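Local atomic coordinates of L-2,4-diaminobutyric acid acetyltransferase (Geobacillus sp., PDB entry 6SJY), a protein that catalyses acetyl transfer from acetyl coenzyme A to L-2,4-diaminobutyrate, forming the 4-acetamido product that leads on to the chemical chaperone ectoine. Residues A[114-119]-A[159-164]; A[64-69]-A[76-81]. All coordinates share one frame; numbering follows the deposited sequence.

Contact 1 (A[114-119]-A[159-164]); sequences TTVSPS and PLFVIG. With 9YT ((2~{S})-4-acetamido-2-azanyl-butanoic acid), chain E.
Thr114 and Phe161 meet as an antiparallel hydrogen-bonded pair: Thr114 N donates to Phe161 O at 3.0 Å, and Phe161 N returns a bond to Thr114 O at 2.8 Å. The next residues, Thr115 and Leu160, form a non-hydrogen-bonded pair. Pairing then outlasts strand 111-115 by one residue, because Val116 N still reaches Pro159 O (3.2 Å), a carbonyl that also receives the CA-H of Thr115. Pro159, lacking an N-H, can only accept; its ring carbon CD instead lies 3.0 Å from Val116 O.

Val116 and Phe161 carry the side-chain contact. With CG of Phe161 beside its own backbone N (chi1 -71°), the ring leans back along the strand until Val116 CG2 sits over its centre, 3.7 Å from the centroid and 11° off the normal, a clear CH-pi contact. Val116 CB rides above the rim at Phe161 CE1, while Thr114 CG2 packs against Phe161 CB. On the pocket side, Thr115 O comes within 3.1 Å of amide nitrogen N04 of the bound acetylated product.

In the seven-stranded GNAT sheet, strand 158-163 is slotted between strands 111-115 and 138-144. Helix 121-133 covers the Thr114 and Phe161 face with Phe127 and Leu128, Tyr38 of the second subunit packs on Thr115, and Thr141 and Val140 of strand 138-144 touch Leu160 and Phe161.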
ATOM      1  N   THR A 114      -9.638   6.351  -8.967  1.00 29.80           N
ATOM      2  CA  THR A 114      -8.991   7.140  -7.968  1.00 28.77           C
ATOM      3  C   THR A 114     -10.056   7.777  -7.100  1.00 32.17           C
ATOM      4  O   THR A 114     -11.227   7.744  -7.433  1.00 35.33           O
ATOM      5  CB  THR A 114      -8.016   8.151  -8.570  1.00 31.65           C
ATOM      6  OG1 THR A 114      -7.183   8.710  -7.532  1.00 34.17           O
ATOM      7  CG2 THR A 114      -8.736   9.343  -9.248  1.00 36.98           C
ATOM      8  N   THR A 115      -9.628   8.439  -6.039  1.00 31.65           N
ATOM      9  CA  THR A 115     -10.502   9.126  -5.096  1.00 30.44           C
ATOM     10  C   THR A 115      -9.946  10.558  -5.002  1.00 33.64           C
ATOM     11  O   THR A 115      -8.777  10.717  -4.972  1.00 33.88           O
ATOM     12  CB  THR A 115     -10.411   8.286  -3.861  1.00 37.42           C
ATOM     13  OG1 THR A 115     -11.565   7.450  -3.692  1.00 41.41           O
ATOM     14  CG2 THR A 115      -9.908   8.896  -2.748  1.00 30.50           C
ATOM     15  N   VAL A 116     -10.801  11.589  -5.031  1.00 33.72           N
ATOM     16  CA  VAL A 116     -10.355  12.977  -5.013  1.00 37.00           C
ATOM     17  C   VAL A 116     -11.106  13.697  -3.922  1.00 39.23           C
ATOM     18  O   VAL A 116     -12.347  13.775  -3.956  1.00 41.97           O
ATOM     19  CB  VAL A 116     -10.611  13.727  -6.318  1.00 37.20           C
ATOM     20  CG1 VAL A 116      -9.988  15.116  -6.278  1.00 41.47           C
ATOM     21  CG2 VAL A 116     -10.046  12.943  -7.492  1.00 37.93           C
ATOM     22  N   SER A 117     -10.361  14.204  -2.949  1.00 36.87           N
ATOM     23  CA  SER A 117     -10.973  15.018  -1.881  1.00 44.02           C
ATOM     24  C   SER A 117     -11.577  16.271  -2.442  1.00 35.68           C
ATOM     25  O   SER A 117     -10.981  16.905  -3.320  1.00 34.53           O
ATOM     26  CB  SER A 117      -9.932  15.462  -0.863  1.00 44.52           C
ATOM     27  OG  SER A 117      -9.557  14.246  -0.253  1.00 65.78           O
ATOM     28  N   PRO A 118     -12.747  16.628  -1.947  1.00 40.06           N
ATOM     29  CA  PRO A 118     -13.447  17.869  -2.340  1.00 37.16           C
ATOM     30  C   PRO A 118     -12.480  19.047  -2.417  1.00 39.82           C
ATOM     31  O   PRO A 118     -12.427  19.706  -3.412  1.00 40.48           O
ATOM     32  CB  PRO A 118     -14.428  18.048  -1.192  1.00 39.45           C
ATOM     33  CG  PRO A 118     -14.792  16.669  -0.856  1.00 41.55           C
ATOM     34  CD  PRO A 118     -13.504  15.888  -0.928  1.00 41.05           C
ATOM     35  N   SER A 119     -11.654  19.221  -1.401  1.00 41.68           N
ATOM     36  CA  SER A 119     -10.645  20.300  -1.377  1.00 46.14           C
ATOM     37  C   SER A 119      -9.491  20.193  -2.342  1.00 45.11           C
ATOM     38  O   SER A 119      -8.779  21.156  -2.556  1.00 39.60           O
ATOM     39  CB  SER A 119      -9.989  20.290  -0.022  1.00 48.31           C
ATOM     40  OG  SER A 119     -10.916  20.879   0.809  1.00 64.32           O
ATOM     41  N   PRO A 159     -14.737  10.959  -2.821  1.00 36.91           N
ATOM     42  CA  PRO A 159     -15.533  10.516  -3.962  1.00 37.50           C
ATOM     43  C   PRO A 159     -14.697   9.733  -4.993  1.00 33.78           C
ATOM     44  O   PRO A 159     -13.587  10.090  -5.221  1.00 32.14           O
ATOM     45  CB  PRO A 159     -16.055  11.807  -4.572  1.00 37.50           C
ATOM     46  CG  PRO A 159     -15.636  12.918  -3.708  1.00 39.57           C
ATOM     47  CD  PRO A 159     -14.726  12.417  -2.643  1.00 39.30           C
ATOM     48  N   LEU A 160     -15.271   8.675  -5.580  1.00 36.92           N
ATOM     49  CA  LEU A 160     -14.632   7.866  -6.643  1.00 36.96           C
ATOM     50  C   LEU A 160     -14.724   8.453  -8.054  1.00 38.65           C
ATOM     51  O   LEU A 160     -15.818   8.754  -8.530  1.00 34.71           O
ATOM     52  CB  LEU A 160     -15.314   6.515  -6.681  1.00 36.57           C
ATOM     53  CG  LEU A 160     -14.757   5.431  -7.601  1.00 38.14           C
ATOM     54  CD1 LEU A 160     -13.354   5.023  -7.139  1.00 38.34           C
ATOM     55  CD2 LEU A 160     -15.707   4.262  -7.565  1.00 37.56           C
ATOM     56  N   PHE A 161     -13.581   8.645  -8.700  1.00 32.55           N
ATOM     57  CA  PHE A 161     -13.512   9.002 -10.100  1.00 32.37           C
ATOM     58  C   PHE A 161     -13.108   7.799 -10.896  1.00 32.97           C
ATOM     59  O   PHE A 161     -12.099   7.173 -10.548  1.00 35.67           O
ATOM     60  CB  PHE A 161     -12.484  10.110 -10.333  1.00 35.85           C
ATOM     61  CG  PHE A 161     -12.887  11.439  -9.809  1.00 34.48           C
ATOM     62  CD1 PHE A 161     -13.352  11.600  -8.501  1.00 41.39           C
ATOM     63  CD2 PHE A 161     -12.746  12.571 -10.609  1.00 40.46           C
ATOM     64  CE1 PHE A 161     -13.696  12.874  -8.017  1.00 41.48           C
ATOM     65  CE2 PHE A 161     -13.063  13.836 -10.136  1.00 41.54           C
ATOM     66  CZ  PHE A 161     -13.560  13.994  -8.845  1.00 39.73           C
ATOM     67  N   VAL A 162     -13.897   7.405 -11.891  1.00 33.29           N
ATOM     68  CA  VAL A 162     -13.541   6.289 -12.807  1.00 34.08           C
ATOM     69  C   VAL A 162     -13.404   6.854 -14.204  1.00 34.61           C
ATOM     70  O   VAL A 162     -14.335   7.470 -14.717  1.00 37.74           O
ATOM     71  CB  VAL A 162     -14.608   5.195 -12.748  1.00 34.50           C
ATOM     72  CG1 VAL A 162     -14.296   4.029 -13.659  1.00 33.45           C
ATOM     73  CG2 VAL A 162     -14.794   4.678 -11.327  1.00 35.59           C
ATOM     74  N   ILE A 163     -12.265   6.624 -14.821  1.00 33.40           N
ATOM     75  CA  ILE A 163     -11.967   7.009 -16.170  1.00 33.83           C
ATOM     76  C   ILE A 163     -11.940   5.761 -17.012  1.00 34.19           C
ATOM     77  O   ILE A 163     -11.141   4.847 -16.757  1.00 35.01           O
ATOM     78  CB  ILE A 163     -10.642   7.721 -16.252  1.00 35.68           C
ATOM     79  CG1 ILE A 163     -10.715   8.983 -15.443  1.00 37.41           C
ATOM     80  CG2 ILE A 163     -10.256   8.041 -17.702  1.00 35.40           C
ATOM     81  CD1 ILE A 163      -9.392   9.733 -15.505  1.00 42.97           C
ATOM     82  N   GLY A 164     -12.839   5.695 -17.994  1.00 34.14           N
ATOM     83  CA  GLY A 164     -12.894   4.607 -18.932  1.00 33.51           C
ATOM     84  C   GLY A 164     -14.302   4.153 -19.174  1.00 35.80           C
ATOM     85  O   GLY A 164     -15.224   4.740 -18.663  1.00 39.08           O
TER
HETATM   86  C01 9YT E 202      -5.980  11.155  -6.656  0.80 49.93           C
HETATM   87  C02 9YT E 202      -5.559  11.629  -5.316  0.80 67.56           C
HETATM   88  O03 9YT E 202      -5.242  12.854  -5.237  0.80 63.18           O
HETATM   89  N04 9YT E 202      -5.715  10.455  -4.390  0.80 55.99           N
HETATM   90  C05 9YT E 202      -5.342  10.309  -3.003  0.80 50.73           C
HETATM   91  C06 9YT E 202      -6.270  10.846  -1.985  0.80 55.13           C
HETATM   92  C07 9YT E 202      -5.981  10.202  -0.656  0.80 63.43           C
HETATM   93  N08 9YT E 202      -6.827  10.803   0.355  0.80 64.74           N
HETATM   94  C09 9YT E 202      -4.503  10.331  -0.279  0.80 67.30           C
HETATM   95  O10 9YT E 202      -4.080   9.345   0.356  0.80 58.27           O
HETATM   96  O11 9YT E 202      -3.767  11.338  -0.601  0.80 71.64           O

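Contact 2 (A[64-69]-A[76-81]); sequences ISAFRS and LFVWQV. With 9YT ((2~{S})-4-acetamido-2-azanyl-butanoic acid), chain E.
Phe67 and Phe77 lie side by side on one face of the hairpin, over a pair of backbone bonds that includes Phe77 N to Phe67 O at 2.8 Å. Phe67 holds CG between its backbone N and carbonyl carbon (chi1 53°), a setting that brings its ring beneath Phe77 CB, which stands 4.0 Å from the ring centroid. The two rings are near parallel (27°) but slid apart, with centroids separated by 5.3 Å, so they scarcely overlap. Tyr46 and Phe47 of the second subunit meet Phe77 and Phe67 respectively.

Ser65 is the other focus, where the regular pairing breaks. Trp79 and Gln80 both face it in a classic beta bulge, a feature of this strand in GNAT acetyltransferases: Trp79 N bonds Ser65 O at 2.9 Å, whereas Gln80 N bonds Ser65 OG at 3.0 Å, with a bent N-H...O angle of 137°. Ser65 OG also shares a water at 2.6 Å that lies over the centre of the Trp79 ring and donates to Gln80 OE1 (2.8 Å). Tyr40 is a second partner of OE1. With its amide so held, Gln80 directs NE2 almost straight at carboxylate oxygen O11 of the bound product, 3.2 Å away.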
ATOM      1  N   ILE A  64       3.623  10.251  -7.865  1.00 34.09           N
ATOM      2  CA  ILE A  64       2.400   9.552  -8.053  1.00 35.19           C
ATOM      3  C   ILE A  64       2.582   8.065  -7.794  1.00 35.09           C
ATOM      4  O   ILE A  64       3.513   7.408  -8.329  1.00 35.81           O
ATOM      5  CB  ILE A  64       1.882   9.864  -9.433  1.00 41.58           C
ATOM      6  CG1 ILE A  64       0.565   9.200  -9.724  1.00 47.86           C
ATOM      7  CG2 ILE A  64       2.858   9.430 -10.508  1.00 48.88           C
ATOM      8  CD1 ILE A  64      -0.036   9.881 -10.960  1.00 57.16           C
ATOM      9  N   SER A  65       1.709   7.530  -6.956  1.00 34.99           N
ATOM     10  CA  SER A  65       1.649   6.095  -6.667  1.00 32.06           C
ATOM     11  C   SER A  65       0.400   5.517  -7.276  1.00 36.43           C
ATOM     12  O   SER A  65      -0.665   6.133  -7.222  1.00 31.96           O
ATOM     13  CB  SER A  65       1.583   5.833  -5.172  1.00 31.42           C
ATOM     14  OG  SER A  65       0.643   6.614  -4.430  1.00 31.60           O
ATOM     15  N   ALA A  66       0.525   4.308  -7.801  1.00 28.06           N
ATOM     16  CA  ALA A  66      -0.610   3.624  -8.309  1.00 28.90           C
ATOM     17  C   ALA A  66      -0.324   2.152  -8.291  1.00 26.90           C
ATOM     18  O   ALA A  66       0.832   1.756  -8.181  1.00 29.94           O
ATOM     19  CB  ALA A  66      -0.885   4.069  -9.749  1.00 30.14           C
ATOM     20  N   PHE A  67      -1.362   1.352  -8.402  1.00 27.98           N
ATOM     21  CA  PHE A  67      -1.217  -0.089  -8.561  1.00 31.35           C
ATOM     22  C   PHE A  67      -2.327  -0.596  -9.413  1.00 32.33           C
ATOM     23  O   PHE A  67      -3.384  -0.015  -9.433  1.00 30.14           O
ATOM     24  CB  PHE A  67      -1.307  -0.783  -7.203  1.00 28.38           C
ATOM     25  CG  PHE A  67      -2.535  -0.432  -6.376  1.00 28.20           C
ATOM     26  CD1 PHE A  67      -3.707  -1.201  -6.479  1.00 27.95           C
ATOM     27  CD2 PHE A  67      -2.499   0.580  -5.451  1.00 28.88           C
ATOM     28  CE1 PHE A  67      -4.816  -0.960  -5.684  1.00 28.03           C
ATOM     29  CE2 PHE A  67      -3.602   0.850  -4.672  1.00 29.60           C
ATOM     30  CZ  PHE A  67      -4.783   0.094  -4.794  1.00 29.49           C
ATOM     31  N   ARG A  68      -2.090  -1.731 -10.029  1.00 27.43           N
ATOM     32  CA  ARG A  68      -3.071  -2.509 -10.676  1.00 28.68           C
ATOM     33  C   ARG A  68      -3.867  -3.304  -9.753  1.00 33.06           C
ATOM     34  O   ARG A  68      -3.344  -3.988  -8.899  1.00 31.87           O
ATOM     35  CB  ARG A  68      -2.489  -3.372 -11.747  1.00 27.35           C
ATOM     36  CG  ARG A  68      -1.832  -2.453 -12.770  1.00 34.37           C
ATOM     37  CD  ARG A  68      -1.242  -3.136 -13.973  1.00 39.44           C
ATOM     38  NE  ARG A  68      -2.244  -3.602 -14.891  1.00 38.31           N
ATOM     39  CZ  ARG A  68      -2.073  -3.758 -16.205  1.00 34.70           C
ATOM     40  NH1 ARG A  68      -0.933  -3.406 -16.824  1.00 37.97           N
ATOM     41  NH2 ARG A  68      -3.088  -4.227 -16.917  1.00 35.99           N
ATOM     42  N   SER A  69      -5.173  -3.153  -9.870  1.00 27.14           N
ATOM     43  CA  SER A  69      -6.058  -3.773  -8.940  1.00 32.54           C
ATOM     44  C   SER A  69      -5.896  -5.314  -8.972  1.00 35.67           C
ATOM     45  O   SER A  69      -6.156  -5.936 -10.007  1.00 31.36           O
ATOM     46  CB  SER A  69      -7.512  -3.452  -9.256  1.00 33.06           C
ATOM     47  OG  SER A  69      -8.300  -4.254  -8.435  1.00 34.79           O
ATOM     48  N   LEU A  76      -6.323   0.311 -13.111  1.00 28.99           N
ATOM     49  CA  LEU A  76      -5.263   1.003 -12.392  1.00 27.30           C
ATOM     50  C   LEU A  76      -5.830   1.942 -11.385  1.00 31.34           C
ATOM     51  O   LEU A  76      -6.611   2.860 -11.737  1.00 30.06           O
ATOM     52  CB  LEU A  76      -4.394   1.791 -13.358  1.00 28.31           C
ATOM     53  CG  LEU A  76      -3.165   2.397 -12.729  1.00 31.35           C
ATOM     54  CD1 LEU A  76      -2.043   1.359 -12.477  1.00 32.28           C
ATOM     55  CD2 LEU A  76      -2.625   3.510 -13.645  1.00 36.21           C
ATOM     56  N   PHE A  77      -5.463   1.751 -10.119  1.00 27.99           N
ATOM     57  CA  PHE A  77      -5.854   2.653  -9.085  1.00 27.08           C
ATOM     58  C   PHE A  77      -4.764   3.630  -8.802  1.00 29.52           C
ATOM     59  O   PHE A  77      -3.622   3.223  -8.518  1.00 32.08           O
ATOM     60  CB  PHE A  77      -6.217   1.905  -7.822  1.00 28.64           C
ATOM     61  CG  PHE A  77      -6.752   2.783  -6.771  1.00 28.08           C
ATOM     62  CD1 PHE A  77      -5.928   3.425  -5.886  1.00 29.97           C
ATOM     63  CD2 PHE A  77      -8.114   3.020  -6.713  1.00 31.09           C
ATOM     64  CE1 PHE A  77      -6.466   4.296  -4.939  1.00 32.66           C
ATOM     65  CE2 PHE A  77      -8.660   3.905  -5.788  1.00 30.70           C
ATOM     66  CZ  PHE A  77      -7.840   4.530  -4.888  1.00 31.26           C
ATOM     67  N   VAL A  78      -5.090   4.923  -8.873  1.00 29.06           N
ATOM     68  CA  VAL A  78      -4.144   5.973  -8.543  1.00 30.13           C
ATOM     69  C   VAL A  78      -4.418   6.396  -7.135  1.00 31.86           C
ATOM     70  O   VAL A  78      -5.494   6.860  -6.791  1.00 31.68           O
ATOM     71  CB  VAL A  78      -4.193   7.154  -9.501  1.00 32.35           C
ATOM     72  CG1 VAL A  78      -3.261   8.271  -9.032  1.00 31.23           C
ATOM     73  CG2 VAL A  78      -3.851   6.668 -10.881  1.00 35.21           C
ATOM     74  N   TRP A  79      -3.412   6.161  -6.316  1.00 30.74           N
ATOM     75  CA  TRP A  79      -3.448   6.323  -4.890  1.00 31.67           C
ATOM     76  C   TRP A  79      -3.099   7.746  -4.504  1.00 36.02           C
ATOM     77  O   TRP A  79      -3.929   8.380  -3.980  1.00 36.90           O
ATOM     78  CB  TRP A  79      -2.496   5.299  -4.215  1.00 31.68           C
ATOM     79  CG  TRP A  79      -2.464   5.289  -2.707  1.00 33.59           C
ATOM     80  CD1 TRP A  79      -3.076   6.157  -1.814  1.00 34.51           C
ATOM     81  CD2 TRP A  79      -1.751   4.362  -1.918  1.00 34.88           C
ATOM     82  NE1 TRP A  79      -2.754   5.804  -0.526  1.00 35.69           N
ATOM     83  CE2 TRP A  79      -1.947   4.705  -0.577  1.00 32.64           C
ATOM     84  CE3 TRP A  79      -0.991   3.232  -2.220  1.00 35.93           C
ATOM     85  CZ2 TRP A  79      -1.421   3.969   0.434  1.00 39.80           C
ATOM     86  CZ3 TRP A  79      -0.435   2.520  -1.197  1.00 38.23           C
ATOM     87  CH2 TRP A  79      -0.653   2.881   0.100  1.00 38.82           C
ATOM     88  N   GLN A  80      -1.865   8.210  -4.669  1.00 36.91           N
ATOM     89  CA  GLN A  80      -1.525   9.561  -4.267  1.00 34.83           C
ATOM     90  C   GLN A  80      -0.924  10.331  -5.443  1.00 35.92           C
ATOM     91  O   GLN A  80      -0.206   9.756  -6.275  1.00 32.01           O
ATOM     92  CB  GLN A  80      -0.597   9.617  -3.070  1.00 35.90           C
ATOM     93  CG  GLN A  80      -1.152   8.997  -1.827  1.00 47.24           C
ATOM     94  CD  GLN A  80      -0.370   9.292  -0.543  1.00 47.64           C
ATOM     95  OE1 GLN A  80       0.675   8.696  -0.258  1.00 41.63           O
ATOM     96  NE2 GLN A  80      -0.928  10.154   0.280  1.00 54.26           N
ATOM     97  N   VAL A  81      -1.224  11.629  -5.485  1.00 33.47           N
ATOM     98  CA  VAL A  81      -0.602  12.546  -6.401  1.00 38.63           C
ATOM     99  C   VAL A  81      -0.171  13.713  -5.563  1.00 35.13           C
ATOM    100  O   VAL A  81      -0.990  14.291  -4.877  1.00 40.85           O
ATOM    101  CB  VAL A  81      -1.595  13.030  -7.463  1.00 42.83           C
ATOM    102  CG1 VAL A  81      -0.874  13.891  -8.483  1.00 43.03           C
ATOM    103  CG2 VAL A  81      -2.245  11.834  -8.128  1.00 36.84           C
TER
HETATM  104  C01 9YT E 202      -5.980  11.155  -6.656  0.80 49.93           C
HETATM  105  C02 9YT E 202      -5.559  11.629  -5.316  0.80 67.56           C
HETATM  106  O03 9YT E 202      -5.242  12.854  -5.237  0.80 63.18           O
HETATM  107  N04 9YT E 202      -5.715  10.455  -4.390  0.80 55.99           N
HETATM  108  C05 9YT E 202      -5.342  10.309  -3.003  0.80 50.73           C
HETATM  109  C06 9YT E 202      -6.270  10.846  -1.985  0.80 55.13           C
HETATM  110  C07 9YT E 202      -5.981  10.202  -0.656  0.80 63.43           C
HETATM  111  N08 9YT E 202      -6.827  10.803   0.355  0.80 64.74           N
HETATM  112  C09 9YT E 202      -4.503  10.331  -0.279  0.80 67.30           C
HETATM  113  O10 9YT E 202      -4.080   9.345   0.356  0.80 58.27           O
HETATM  114  O11 9YT E 202      -3.767  11.338  -0.601  0.80 71.64           O
HETATM  115  O   HOH W   1       0.937   6.343  -1.817  1.00 36.77           O

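Following the chain from the N terminus, strand 59-68 turns through a short loop into strand 75-83, and contact 2 closes this hairpin. Helix 92-101 then carries the chain across to strand 111-115, which runs parallel to strand 75-83 as its neighbour. Contact 1 closes a longer excursion of 39 residues, through helix 121-133 and strand 138-144, when strand 158-163 returns. The contacts stand in series, neither nested nor crossed. Where they meet, Thr114 OG1 lies 2.6 Å from Val78 O, a probable hydrogen bond, and Thr114 CA packs on Phe77 CE2. Thus the two halves of the sheet are joined beside the product, which both contacts touch.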